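Long-range contact in propionate kinase (Francisella tularensis subsp. tularensis, PDB 3KHY), which probably catalyses the reversible, magnesium-dependent transfer of phosphate from ATP to acetate as a homodimeric acetokinase of the actin-like ATPase clan: residues Arg85-Gly90 with Ala112-His117. Numbering follows the deposited sequence.
Sequences RVVHGG and ALAPLH
Where strand 79-86 runs out of the N-terminal sheet of this ASKHA (actin-like ATPase) fold, the chain at Val87-Gly90 lies beside the loop between helices 101-109 and 118-131, with the CA atoms of His88 and Ala114 6.2 Å apart. Leu113 lays its CB over the centre of one face of the His88 imidazole, a CH-pi contact 3.6 Å from the ring centroid and 5° off the normal. The ring is fixed by bonds at both nitrogens: ND1 accepts the N-H of Gly90, 8° out of the ring plane, and NE2 donates to the carbonyl of Leu222. The Tyr171 ring packs edge-to-face with the imidazole. Ala114 CB rests against both His88 CB and Val87 CG2, 3.8 Å from each. With CG1 anti to the carbonyl carbon (chi1 -59°), Val87 CG2 falls between the backbone N and that carbon and reaches His117 CB at 3.5 Å. The contact borders the predicted active site: Val87 packs against Asp142, the presumed proton donor/acceptor, and Arg85, a predicted substrate ligand, forms salt bridges with Asp142 and Glu372. Leu113 also packs on Tyr244 of the second subunit. Leu113 CD1 touches His88 CE1 at 3.6 Å and Gly90 CA at 3.7 Å.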
loop_
_atom_site.group_PDB
_atom_site.type_symbol
_atom_site.label_atom_id
_atom_site.label_comp_id
_atom_site.label_asym_id
_atom_site.label_seq_id
_atom_site.Cartn_x
_atom_site.Cartn_y
_atom_site.Cartn_z
ATOM N N ARG A 85 6.179 -6.347 -27.357
ATOM C CA ARG A 85 5.837 -6.006 -25.988
ATOM C C ARG A 85 6.418 -4.636 -25.691
ATOM O O ARG A 85 7.566 -4.353 -26.046
ATOM C CB ARG A 85 6.430 -7.032 -25.019
ATOM C CG ARG A 85 5.977 -6.851 -23.573
ATOM C CD ARG A 85 6.501 -7.999 -22.702
ATOM N NE ARG A 85 5.757 -8.105 -21.454
ATOM C CZ ARG A 85 4.957 -9.124 -21.152
ATOM N NH1 ARG A 85 4.816 -10.138 -21.999
ATOM N NH2 ARG A 85 4.310 -9.141 -19.995
ATOM N N VAL A 86 5.613 -3.776 -25.073
ATOM C CA VAL A 86 6.092 -2.514 -24.547
ATOM C C VAL A 86 5.642 -2.427 -23.096
ATOM O O VAL A 86 4.453 -2.517 -22.808
ATOM C CB VAL A 86 5.549 -1.322 -25.356
ATOM C CG1 VAL A 86 5.926 -0.007 -24.688
ATOM C CG2 VAL A 86 6.091 -1.374 -26.786
ATOM N N VAL A 87 6.589 -2.258 -22.179
ATOM C CA VAL A 87 6.269 -2.326 -20.755
ATOM C C VAL A 87 5.412 -1.163 -20.256
ATOM O O VAL A 87 4.559 -1.356 -19.391
ATOM C CB VAL A 87 7.547 -2.502 -19.885
ATOM C CG1 VAL A 87 8.292 -3.780 -20.292
ATOM C CG2 VAL A 87 8.465 -1.302 -20.019
ATOM N N HIS A 88 5.598 0.041 -20.795
ATOM C CA HIS A 88 4.848 1.181 -20.266
ATOM C C HIS A 88 4.326 2.143 -21.331
ATOM O O HIS A 88 5.110 2.747 -22.059
ATOM C CB HIS A 88 5.687 1.941 -19.235
ATOM C CG HIS A 88 4.883 2.553 -18.133
ATOM N ND1 HIS A 88 3.858 3.439 -18.365
ATOM C CD2 HIS A 88 4.958 2.408 -16.788
ATOM C CE1 HIS A 88 3.337 3.824 -17.213
ATOM N NE2 HIS A 88 3.988 3.212 -16.239
ATOM N N GLY A 89 3.000 2.283 -21.406
ATOM C CA GLY A 89 2.355 3.189 -22.354
ATOM C C GLY A 89 1.660 4.393 -21.730
ATOM O O GLY A 89 0.879 5.092 -22.395
ATOM N N GLY A 90 1.937 4.642 -20.452
ATOM C CA GLY A 90 1.384 5.796 -19.755
ATOM C C GLY A 90 -0.119 5.902 -19.928
ATOM O O GLY A 90 -0.821 4.891 -19.988
ATOM N N ALA A 112 10.265 8.341 -19.651
ATOM C CA ALA A 112 10.425 8.669 -18.234
ATOM C C ALA A 112 9.713 7.661 -17.314
ATOM O O ALA A 112 10.133 7.440 -16.175
ATOM C CB ALA A 112 9.933 10.076 -17.954
ATOM N N LEU A 113 8.638 7.055 -17.807
ATOM C CA LEU A 113 7.905 6.071 -17.013
ATOM C C LEU A 113 8.610 4.705 -16.962
ATOM O O LEU A 113 8.403 3.938 -16.028
ATOM C CB LEU A 113 6.452 5.947 -17.496
ATOM C CG LEU A 113 5.655 7.250 -17.317
ATOM C CD1 LEU A 113 4.279 7.206 -17.997
ATOM C CD2 LEU A 113 5.518 7.598 -15.837
ATOM N N ALA A 114 9.448 4.420 -17.958
ATOM C CA ALA A 114 10.225 3.176 -18.011
ATOM C C ALA A 114 11.555 3.456 -18.695
ATOM O O ALA A 114 11.780 3.021 -19.819
ATOM C CB ALA A 114 9.466 2.105 -18.775
ATOM N N PRO A 115 12.439 4.196 -18.016
ATOM C CA PRO A 115 13.647 4.746 -18.641
ATOM C C PRO A 115 14.643 3.693 -19.123
ATOM O O PRO A 115 15.466 4.007 -19.979
ATOM C CB PRO A 115 14.258 5.598 -17.523
ATOM C CG PRO A 115 13.726 4.993 -16.258
ATOM C CD PRO A 115 12.331 4.564 -16.593
ATOM N N LEU A 116 14.569 2.473 -18.598
ATOM C CA LEU A 116 15.511 1.425 -18.999
ATOM C C LEU A 116 14.951 0.457 -20.043
ATOM O O LEU A 116 15.686 -0.367 -20.580
ATOM C CB LEU A 116 15.983 0.635 -17.779
ATOM C CG LEU A 116 16.588 1.448 -16.636
ATOM C CD1 LEU A 116 16.834 0.558 -15.428
ATOM C CD2 LEU A 116 17.870 2.144 -17.080
ATOM N N HIS A 117 13.657 0.545 -20.326
ATOM C CA HIS A 117 13.034 -0.424 -21.222
ATOM C C HIS A 117 12.465 0.198 -22.491
ATOM O O HIS A 117 12.637 -0.349 -23.577
ATOM C CB HIS A 117 11.926 -1.190 -20.500
ATOM C CG HIS A 117 12.426 -2.093 -19.419
ATOM N ND1 HIS A 117 12.415 -1.735 -18.088
ATOM C CD2 HIS A 117 12.966 -3.333 -19.471
ATOM C CE1 HIS A 117 12.916 -2.722 -17.366
ATOM N NE2 HIS A 117 13.263 -3.702 -18.182
#